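Local atomic coordinates of geranylgeranyl pyrophosphate synthetase (Pyrococcus horikoshii, PDB entry 1WY0), a protein that probably makes geranylgeranyl diphosphate, a C20 isoprenoid, by successive condensation of isopentenyl diphosphate onto allylic diphosphates. Residues Glu151-Ala154 and Arg155-Phe159; Glu168-Met171 and Glu172-Gly176; Leu245-Ala248 and His249-Asn253; Ser204-Gly207 and Arg208-Ile212. One frame throughout, in Å; residues are numbered along the deposited sequence.

Contact 1 (Glu151-Ala154 and Arg155-Phe159); sequences EGQA and RDLEF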
loop_
_atom_site.group_PDB
_atom_site.type_symbol
_atom_site.label_atom_id
_atom_site.label_comp_id
_atom_site.label_asym_id
_atom_site.label_seq_id
_atom_site.Cartn_x
_atom_site.Cartn_y
_atom_site.Cartn_z
ATOM N N GLU A 151 2.068 7.052 -9.604
ATOM C CA GLU A 151 1.973 8.264 -10.415
ATOM C C GLU A 151 1.398 7.972 -11.788
ATOM O O GLU A 151 0.577 8.727 -12.286
ATOM C CB GLU A 151 3.347 8.924 -10.542
ATOM C CG GLU A 151 3.743 9.724 -9.310
ATOM C CD GLU A 151 5.206 10.079 -9.305
ATOM O OE1 GLU A 151 5.886 9.784 -10.315
ATOM O OE2 GLU A 151 5.681 10.655 -8.294
ATOM N N GLY A 152 1.816 6.862 -12.388
ATOM C CA GLY A 152 1.306 6.493 -13.695
ATOM C C GLY A 152 -0.161 6.127 -13.629
ATOM O O GLY A 152 -0.931 6.433 -14.541
ATOM N N GLN A 153 -0.562 5.456 -12.557
ATOM C CA GLN A 153 -1.952 5.080 -12.409
ATOM C C GLN A 153 -2.797 6.335 -12.122
ATOM O O GLN A 153 -3.935 6.433 -12.566
ATOM C CB GLN A 153 -2.100 4.041 -11.291
ATOM C CG GLN A 153 -3.537 3.641 -10.987
ATOM C CD GLN A 153 -4.277 3.062 -12.185
ATOM O OE1 GLN A 153 -3.734 3.004 -13.291
ATOM N NE2 GLN A 153 -5.519 2.635 -11.973
ATOM N N ALA A 154 -2.233 7.293 -11.391
ATOM C CA ALA A 154 -2.944 8.536 -11.083
ATOM C C ALA A 154 -3.239 9.292 -12.384
ATOM O O ALA A 154 -4.359 9.738 -12.621
ATOM C CB ALA A 154 -2.110 9.409 -10.165
ATOM N N ARG A 155 -2.225 9.446 -13.223
ATOM C CA ARG A 155 -2.420 10.134 -14.492
ATOM C C ARG A 155 -3.449 9.384 -15.319
ATOM O O ARG A 155 -4.212 9.984 -16.068
ATOM C CB ARG A 155 -1.113 10.208 -15.277
ATOM C CG ARG A 155 0.002 10.925 -14.569
ATOM C CD ARG A 155 1.085 11.268 -15.563
ATOM N NE ARG A 155 2.399 10.895 -15.075
ATOM C CZ ARG A 155 3.247 11.718 -14.469
ATOM N NH1 ARG A 155 2.929 12.988 -14.267
ATOM N NH2 ARG A 155 4.422 11.259 -14.068
ATOM N N ASP A 156 -3.474 8.064 -15.176
ATOM C CA ASP A 156 -4.427 7.262 -15.930
ATOM C C ASP A 156 -5.843 7.553 -15.448
ATOM O O ASP A 156 -6.787 7.545 -16.242
ATOM C CB ASP A 156 -4.106 5.768 -15.809
ATOM C CG ASP A 156 -4.733 4.949 -16.929
ATOM O OD1 ASP A 156 -4.850 5.475 -18.065
ATOM O OD2 ASP A 156 -5.096 3.779 -16.696
ATOM N N LEU A 157 -5.995 7.827 -14.153
ATOM C CA LEU A 157 -7.315 8.149 -13.618
ATOM C C LEU A 157 -7.770 9.516 -14.135
ATOM O O LEU A 157 -8.920 9.683 -14.511
ATOM C CB LEU A 157 -7.306 8.178 -12.089
ATOM C CG LEU A 157 -7.245 6.848 -11.349
ATOM C CD1 LEU A 157 -7.241 7.103 -9.847
ATOM C CD2 LEU A 157 -8.430 5.995 -11.747
ATOM N N GLU A 158 -6.865 10.489 -14.154
ATOM C CA GLU A 158 -7.213 11.831 -14.630
ATOM C C GLU A 158 -7.752 11.807 -16.059
ATOM O O GLU A 158 -8.621 12.597 -16.406
ATOM C CB GLU A 158 -5.999 12.768 -14.547
ATOM C CG GLU A 158 -5.607 13.156 -13.113
ATOM C CD GLU A 158 -6.482 14.254 -12.515
ATOM O OE1 GLU A 158 -6.144 15.446 -12.689
ATOM O OE2 GLU A 158 -7.508 13.930 -11.874
ATOM N N PHE A 159 -7.239 10.900 -16.886
ATOM C CA PHE A 159 -7.690 10.776 -18.271
ATOM C C PHE A 159 -9.213 10.668 -18.355
ATOM O O PHE A 159 -9.853 11.136 -19.287
ATOM C CB PHE A 159 -7.066 9.517 -18.876
ATOM C CG PHE A 159 -5.625 9.745 -19.230
ATOM C CD1 PHE A 159 -5.123 11.040 -19.327
ATOM C CD2 PHE A 159 -4.814 8.659 -19.513
ATOM C CE1 PHE A 159 -3.802 11.237 -19.710
ATOM C CE2 PHE A 159 -3.495 8.864 -19.894
ATOM C CZ PHE A 159 -2.981 10.151 -19.994
HETATM O O HOH W 1 -6.857 2.660 -14.741
#
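Gln153 and Asp156, three residues apart on helix 132-159, are joined through a water that takes a hydrogen bond from Gln153 NE2 at 3.1 Å and gives one to Asp156 OD2. Followed outward, the Gln153 side chain starts with CB directed away from the following turn; CG is set opposite its own backbone N (chi1 176°), and the bend at chi2 (58°) returns the amide alongside the helix. Contact begins at OE1, 3.7 Å from Asp156 OD2, and, through the water, at NE2, with the amide and carboxylate planes 55° apart. Lys177 of helix 167-193 probably offsets the approach of the two oxygens, since it donates to Gln153 OE1 and forms a salt bridge with Asp156 OD2. Gln153 also packs on Asp86, Met89 and Asp90 of helix 69-90, part of the family's first aspartate-rich motif (DDxxD), which probably binds magnesium and the allylic diphosphate, as in relatives. A bound mercury ion lies about 5 Å from the Gln153 side chain. Beneath runs regular alpha-helical bonding, with Arg155 N to Glu151 O at 3.0 Å. Arg155 lays its CG 3.2 Å from Glu151 O. Glu151 OE1 lies 4.3 Å from Arg155 NH2 and well out of the guanidinium plane, so the two meet only as opposite charges, while Glu151 OE2 bonds to Tyr35 of the second subunit.

Contact 2 (Glu168-Met171 and Glu172-Gly176); sequences EEYM and EMISG
Tyr170 packs against both Met173 and Ile174, one turn further along helix 167-193. Among the apolar contacts, Ile174 lies alongside the phenol, its CB over one ring face and 3.9 Å from Tyr170 CZ, while its CG1 is 3.7 Å from Tyr170 OH. Met173 approaches the same ring obliquely: its chain bends at chi2 (-76°) and again at chi3, which brings CE to 3.7 Å from Tyr170 CD1. Met171 runs beside Ile174 in the same direction, its SD 4.1 Å from Ile174 CG2. The polar contacts belong mostly to the backbone. Ile174 N donates to Tyr170 O at 2.9 Å in a nearly straight bond (174°). On the outer side, a water donates to Glu169 O at 2.9 Å and to Glu172 OE1 at 3.3 Å, tying the carboxylate to the preceding turn. As for charge, Glu168 OE2 and Glu172 OE1 are 5.4 Å apart, near enough that their like charges probably disfavour each other mildly. In the all-helical polyprenyl synthetase fold, helix 167-193 is thus sandwiched: Tyr170, Met171 and Ile174 pack on helix 197-224, where Tyr170 touches Asp219 of the second DDxxD sequence, and Met173 meets Asp156 and Phe159 of helix 132-159.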
loop_
_atom_site.group_PDB
_atom_site.type_symbol
_atom_site.label_atom_id
_atom_site.label_comp_id
_atom_site.label_asym_id
_atom_site.label_seq_id
_atom_site.Cartn_x
_atom_site.Cartn_y
_atom_site.Cartn_z
ATOM N N GLU A 168 1.966 12.196 -26.136
ATOM C CA GLU A 168 2.876 12.515 -25.047
ATOM C C GLU A 168 2.280 12.201 -23.678
ATOM O O GLU A 168 2.980 11.739 -22.781
ATOM C CB GLU A 168 3.244 13.996 -25.093
ATOM C CG GLU A 168 4.191 14.397 -23.986
ATOM C CD GLU A 168 4.269 15.886 -23.819
ATOM O OE1 GLU A 168 4.747 16.558 -24.766
ATOM O OE2 GLU A 168 3.840 16.380 -22.742
ATOM N N GLU A 169 0.995 12.486 -23.515
ATOM C CA GLU A 169 0.320 12.215 -22.257
ATOM C C GLU A 169 0.286 10.711 -22.041
ATOM O O GLU A 169 0.691 10.219 -20.986
ATOM C CB GLU A 169 -1.098 12.781 -22.282
ATOM C CG GLU A 169 -1.187 14.199 -21.737
ATOM C CD GLU A 169 -2.529 14.862 -22.005
ATOM O OE1 GLU A 169 -3.154 14.581 -23.052
ATOM O OE2 GLU A 169 -2.956 15.679 -21.162
ATOM N N TYR A 170 -0.173 9.983 -23.057
ATOM C CA TYR A 170 -0.275 8.546 -22.840
ATOM C C TYR A 170 1.095 7.918 -22.584
ATOM O O TYR A 170 1.290 7.146 -21.654
ATOM C CB TYR A 170 -0.910 7.919 -24.082
ATOM C CG TYR A 170 -0.681 6.449 -24.075
ATOM C CD1 TYR A 170 -1.554 5.616 -23.381
ATOM C CD2 TYR A 170 0.407 5.898 -24.752
ATOM C CE1 TYR A 170 -1.348 4.244 -23.371
ATOM C CE2 TYR A 170 0.620 4.527 -24.734
ATOM C CZ TYR A 170 -0.250 3.703 -24.043
ATOM O OH TYR A 170 -0.050 2.337 -24.026
ATOM N N MET A 171 2.147 8.252 -23.326
ATOM C CA MET A 171 3.468 7.690 -23.065
ATOM C C MET A 171 4.038 8.030 -21.690
ATOM O O MET A 171 4.796 7.251 -21.126
ATOM C CB MET A 171 4.463 8.137 -24.145
ATOM C CG MET A 171 4.286 7.468 -25.497
ATOM S SD MET A 171 4.039 5.684 -25.426
ATOM C CE MET A 171 5.710 5.135 -25.005
ATOM N N GLU A 172 3.694 9.186 -21.146
ATOM C CA GLU A 172 4.223 9.538 -19.837
ATOM C C GLU A 172 3.527 8.678 -18.775
ATOM O O GLU A 172 4.118 8.312 -17.763
ATOM C CB GLU A 172 3.999 11.026 -19.562
ATOM C CG GLU A 172 4.470 11.472 -18.196
ATOM C CD GLU A 172 4.146 12.922 -17.904
ATOM O OE1 GLU A 172 3.068 13.375 -18.332
ATOM O OE2 GLU A 172 4.958 13.602 -17.231
ATOM N N MET A 173 2.273 8.337 -19.048
ATOM C CA MET A 173 1.460 7.532 -18.154
ATOM C C MET A 173 1.888 6.065 -18.195
ATOM O O MET A 173 2.194 5.463 -17.156
ATOM C CB MET A 173 -0.010 7.677 -18.561
ATOM C CG MET A 173 -1.012 6.811 -17.786
ATOM S SD MET A 173 -1.044 5.061 -18.263
ATOM C CE MET A 173 -2.052 5.089 -19.759
ATOM N N ILE A 174 1.932 5.495 -19.397
ATOM C CA ILE A 174 2.275 4.081 -19.485
ATOM C C ILE A 174 3.697 3.813 -18.984
ATOM O O ILE A 174 4.019 2.752 -18.466
ATOM C CB ILE A 174 2.153 3.649 -20.947
ATOM C CG1 ILE A 174 2.085 2.124 -21.043
ATOM C CG2 ILE A 174 3.392 4.114 -21.733
ATOM C CD1 ILE A 174 0.798 1.560 -20.438
ATOM N N SER A 175 4.571 4.815 -19.194
ATOM C CA SER A 175 5.956 4.658 -18.768
ATOM C C SER A 175 6.054 4.304 -17.283
ATOM O O SER A 175 6.918 3.559 -16.842
ATOM C CB SER A 175 6.691 5.972 -19.041
ATOM O OG SER A 175 8.024 5.884 -18.536
ATOM N N GLY A 176 5.146 4.901 -16.492
ATOM C CA GLY A 176 5.232 4.662 -15.060
ATOM C C GLY A 176 4.330 3.503 -14.628
ATOM O O GLY A 176 4.613 2.775 -13.688
HETATM O O HOH W 2 0.206 11.777 -18.593
#

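Contact 3 (Leu245-Ala248 and His249-Asn253); sequences LIVA and HFFEN
Phe251 N donates to Val247 O at 3.0 Å in a nearly straight bond (169°), and Phe251 CD2 lies 3.4 Å from the same Val247 O. The two side chains run side by side, Val247 CG1 coming obliquely to 3.4 Å from Phe251 CE2. Without the ring, as with an alanine at Phe251, Val247 CG1 would probably lose its aromatic neighbour and a gap is likely beside Phe262. Phe262 also meets the ring of Phe250, whose edge receives Phe251 CE1 in plane. These residues belong to the short helix 245-253, whose last turn Asn253 closes by folding back on it. Here the helix packs against helices 283-296 and 299-315 of the all-helical fold, burying Ile246 and Phe250. His249 N donates to Leu245 O at 3.0 Å, while His249 O accepts from Asn253 twice, from the side-chain ND2 at 3.2 Å and, weakly, from the backbone N. The ND2 bond is fairly straight (160°) and lies close to the Asn253 amide plane; it holds the amide by the imidazole, with ND2 3.3 Å above one face of the His249 ring, toward its rim. ND1 of that ring bonds to Ser299 of helix 299-315, and Tyr302 stacks on the ring.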
loop_
_atom_site.group_PDB
_atom_site.type_symbol
_atom_site.label_atom_id
_atom_site.label_comp_id
_atom_site.label_asym_id
_atom_site.label_seq_id
_atom_site.Cartn_x
_atom_site.Cartn_y
_atom_site.Cartn_z
ATOM N N LEU A 245 -2.126 4.090 -27.017
ATOM C CA LEU A 245 -1.299 4.874 -27.934
ATOM C C LEU A 245 -1.992 5.006 -29.281
ATOM O O LEU A 245 -1.780 5.979 -30.001
ATOM C CB LEU A 245 0.063 4.209 -28.132
ATOM C CG LEU A 245 0.952 4.855 -29.196
ATOM C CD1 LEU A 245 1.054 6.356 -28.968
ATOM C CD2 LEU A 245 2.324 4.203 -29.156
ATOM N N ILE A 246 -2.812 4.012 -29.618
ATOM C CA ILE A 246 -3.552 4.004 -30.871
ATOM C C ILE A 246 -4.580 5.133 -30.892
ATOM O O ILE A 246 -4.712 5.864 -31.875
ATOM C CB ILE A 246 -4.277 2.657 -31.060
ATOM C CG1 ILE A 246 -3.256 1.519 -31.014
ATOM C CG2 ILE A 246 -5.038 2.646 -32.382
ATOM C CD1 ILE A 246 -3.859 0.146 -30.814
ATOM N N VAL A 247 -5.309 5.273 -29.792
ATOM C CA VAL A 247 -6.326 6.305 -29.672
ATOM C C VAL A 247 -5.673 7.692 -29.594
ATOM O O VAL A 247 -6.224 8.673 -30.100
ATOM C CB VAL A 247 -7.185 6.043 -28.419
ATOM C CG1 VAL A 247 -8.066 7.216 -28.128
ATOM C CG2 VAL A 247 -8.034 4.815 -28.635
ATOM N N ALA A 248 -4.502 7.781 -28.961
ATOM C CA ALA A 248 -3.808 9.062 -28.863
ATOM C C ALA A 248 -3.354 9.503 -30.258
ATOM O O ALA A 248 -3.481 10.673 -30.618
ATOM C CB ALA A 248 -2.608 8.955 -27.931
ATOM N N HIS A 249 -2.823 8.570 -31.040
ATOM C CA HIS A 249 -2.379 8.898 -32.389
ATOM C C HIS A 249 -3.565 9.357 -33.220
ATOM O O HIS A 249 -3.464 10.308 -33.989
ATOM C CB HIS A 249 -1.743 7.687 -33.068
ATOM C CG HIS A 249 -1.349 7.935 -34.492
ATOM N ND1 HIS A 249 -2.222 7.774 -35.548
ATOM C CD2 HIS A 249 -0.163 8.289 -35.039
ATOM C CE1 HIS A 249 -1.592 8.016 -36.683
ATOM N NE2 HIS A 249 -0.340 8.329 -36.400
ATOM N N PHE A 250 -4.695 8.681 -33.071
ATOM C CA PHE A 250 -5.878 9.045 -33.854
ATOM C C PHE A 250 -6.377 10.461 -33.538
ATOM O O PHE A 250 -6.692 11.257 -34.415
ATOM C CB PHE A 250 -6.985 8.032 -33.564
ATOM C CG PHE A 250 -8.290 8.555 -34.089
ATOM C CD1 PHE A 250 -9.186 9.163 -33.220
ATOM C CD2 PHE A 250 -8.611 8.396 -35.426
ATOM C CE1 PHE A 250 -10.410 9.614 -33.693
ATOM C CE2 PHE A 250 -9.840 8.851 -35.896
ATOM C CZ PHE A 250 -10.742 9.462 -35.033
ATOM N N PHE A 251 -6.490 10.756 -32.226
ATOM C CA PHE A 251 -6.929 12.091 -31.822
ATOM C C PHE A 251 -5.958 13.180 -32.298
ATOM O O PHE A 251 -6.329 14.318 -32.557
ATOM C CB PHE A 251 -7.042 12.132 -30.295
ATOM C CG PHE A 251 -8.323 11.481 -29.859
ATOM C CD1 PHE A 251 -9.443 11.538 -30.678
ATOM C CD2 PHE A 251 -8.387 10.844 -28.631
ATOM C CE1 PHE A 251 -10.631 10.948 -30.267
ATOM C CE2 PHE A 251 -9.581 10.255 -28.226
ATOM C CZ PHE A 251 -10.705 10.305 -29.040
ATOM N N GLU A 252 -4.666 12.805 -32.378
ATOM C CA GLU A 252 -3.680 13.781 -32.835
ATOM C C GLU A 252 -3.767 14.049 -34.347
ATOM O O GLU A 252 -3.399 15.106 -34.842
ATOM C CB GLU A 252 -2.277 13.294 -32.468
ATOM C CG GLU A 252 -1.337 14.467 -32.164
ATOM C CD GLU A 252 -0.238 14.025 -31.225
ATOM O OE1 GLU A 252 -0.526 13.777 -30.063
ATOM O OE2 GLU A 252 0.918 13.987 -31.657
ATOM N N ASN A 253 -4.258 13.046 -35.096
ATOM C CA ASN A 253 -4.153 13.164 -36.545
ATOM C C ASN A 253 -5.498 13.334 -37.268
ATOM O O ASN A 253 -5.557 13.735 -38.428
ATOM C CB ASN A 253 -3.421 11.925 -37.061
ATOM C CG ASN A 253 -1.931 12.147 -36.978
ATOM O OD1 ASN A 253 -1.330 12.840 -37.794
ATOM N ND2 ASN A 253 -1.309 11.443 -36.013
#

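Contact 4 (Ser204-Gly207 and Arg208-Ile212); sequences SSWG and RNVGI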
loop_
_atom_site.group_PDB
_atom_site.type_symbol
_atom_site.label_atom_id
_atom_site.label_comp_id
_atom_site.label_asym_id
_atom_site.label_seq_id
_atom_site.Cartn_x
_atom_site.Cartn_y
_atom_site.Cartn_z
ATOM N N SER A 204 18.423 -1.878 -17.632
ATOM C CA SER A 204 17.355 -0.949 -17.287
ATOM C C SER A 204 16.622 -0.457 -18.528
ATOM O O SER A 204 15.392 -0.428 -18.554
ATOM C CB SER A 204 17.929 0.258 -16.545
ATOM O OG SER A 204 18.786 -0.142 -15.492
ATOM N N SER A 205 17.388 -0.071 -19.549
ATOM C CA SER A 205 16.836 0.438 -20.804
ATOM C C SER A 205 16.014 -0.618 -21.530
ATOM O O SER A 205 15.027 -0.311 -22.202
ATOM C CB SER A 205 17.969 0.909 -21.711
ATOM O OG SER A 205 18.783 -0.191 -22.082
ATOM N N TRP A 206 16.443 -1.864 -21.395
ATOM C CA TRP A 206 15.733 -2.998 -21.980
ATOM C C TRP A 206 14.408 -3.270 -21.263
ATOM O O TRP A 206 13.395 -3.594 -21.866
ATOM C CB TRP A 206 16.642 -4.224 -21.885
ATOM C CG TRP A 206 15.951 -5.417 -22.414
ATOM C CD1 TRP A 206 15.994 -5.903 -23.739
ATOM C CD2 TRP A 206 15.148 -6.355 -21.658
ATOM N NE1 TRP A 206 15.302 -7.062 -23.894
ATOM C CE2 TRP A 206 14.735 -7.370 -22.557
ATOM C CE3 TRP A 206 14.743 -6.415 -20.324
ATOM C CZ2 TRP A 206 13.941 -8.409 -22.109
ATOM C CZ3 TRP A 206 13.948 -7.459 -19.877
ATOM C CH2 TRP A 206 13.539 -8.457 -20.778
ATOM N N GLY A 207 14.450 -3.171 -19.919
ATOM C CA GLY A 207 13.235 -3.404 -19.142
ATOM C C GLY A 207 12.194 -2.313 -19.401
ATOM O O GLY A 207 11.007 -2.561 -19.569
ATOM N N ARG A 208 12.680 -1.061 -19.387
ATOM C CA ARG A 208 11.789 0.062 -19.647
ATOM C C ARG A 208 11.065 -0.099 -20.986
ATOM O O ARG A 208 9.853 0.039 -21.097
ATOM C CB ARG A 208 12.636 1.334 -19.662
ATOM C CG ARG A 208 11.793 2.599 -19.516
ATOM C CD ARG A 208 10.885 2.540 -18.285
ATOM N NE ARG A 208 10.629 3.888 -17.771
ATOM C CZ ARG A 208 10.905 4.115 -16.475
ATOM N NH1 ARG A 208 11.402 3.149 -15.722
ATOM N NH2 ARG A 208 10.625 5.307 -15.940
ATOM N N ASN A 209 11.869 -0.372 -22.031
ATOM C CA ASN A 209 11.319 -0.478 -23.377
ATOM C C ASN A 209 10.388 -1.684 -23.533
ATOM O O ASN A 209 9.364 -1.633 -24.202
ATOM C CB ASN A 209 12.489 -0.601 -24.352
ATOM C CG ASN A 209 12.953 0.774 -24.753
ATOM O OD1 ASN A 209 12.258 1.518 -25.437
ATOM N ND2 ASN A 209 14.177 1.112 -24.310
ATOM N N VAL A 210 10.765 -2.819 -22.959
ATOM C CA VAL A 210 9.957 -4.018 -23.088
ATOM C C VAL A 210 8.644 -3.821 -22.334
ATOM O O VAL A 210 7.570 -4.126 -22.852
ATOM C CB VAL A 210 10.707 -5.251 -22.538
ATOM C CG1 VAL A 210 9.757 -6.428 -22.386
ATOM C CG2 VAL A 210 11.823 -5.622 -23.482
ATOM N N GLY A 211 8.737 -3.295 -21.117
ATOM C CA GLY A 211 7.547 -3.053 -20.321
ATOM C C GLY A 211 6.526 -2.213 -21.066
ATOM O O GLY A 211 5.331 -2.520 -21.059
ATOM N N ILE A 212 6.988 -1.160 -21.730
ATOM C CA ILE A 212 6.085 -0.288 -22.467
ATOM C C ILE A 212 5.537 -0.945 -23.734
ATOM O O ILE A 212 4.329 -0.917 -23.972
ATOM C CB ILE A 212 6.781 1.056 -22.807
ATOM C CG1 ILE A 212 6.896 1.899 -21.533
ATOM C CG2 ILE A 212 6.002 1.815 -23.864
ATOM C CD1 ILE A 212 7.594 3.241 -21.718
#
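One turn of the long helix 197-224, which further on carries the family's second aspartate-rich motif, brings Trp206 and Val210 together on one side and Ser205 and Asn209 on another. Val210 CG2 sits over a face of the Trp206 indole in a CH-pi contact, 3.7 Å from the centroid of the five-membered ring and 20° off its normal. The methyl is nearest to Trp206 CE2, at 3.5 Å. A chi1 of 178° swings the indole along the helix to meet it, and NE1 is held by Asn315. Ser205 O is gripped twice by Asn209: ND2 donates at 2.7 Å and the backbone N at 3.2 Å, from opposite faces of the carbonyl plane. The first torsion of Asn209 (-88°) folds the amide back over the preceding turn. A leucine in its place would probably leave Ser205 O without its shorter bond, held by the backbone N-H of this residue alone. Gly211 N bonds to Gly207 O at 2.8 Å. Arg208 points its guanidinium to Glu148 and Glu183 in two salt bridges, which probably balance its charge between the helices. Around this turn, Trp206 and Val210 pack on helix 325-336, Asn209 on helix 299-315, and Ile212 on Met171 and Ser175 of helix 167-193.

In the fold
Contacts 3 and 4 are largely buried, whereas contacts 1 and 2 combine buried faces with more open ones. Helix 167-193 links them: contact 2 touches contact 1 through Met173 on Gly152 and Asp156, contact 4 through Met171 and Ser175 on Ile212 and Arg208, and contact 3 through Tyr170 on Leu245. Contacts 1 and 4 do not meet, their nearest atoms being about 9 Å apart. The chemistry follows position. Contact 1, which alone reaches the second subunit, and the outer side of contact 2 use water bridges; contact 3 is rich in aromatic packing; contact 4 pairs a tryptophan face with a carbonyl that accepts from both side chain and backbone of one asparagine, and adds an arginine salt-bridged between helices.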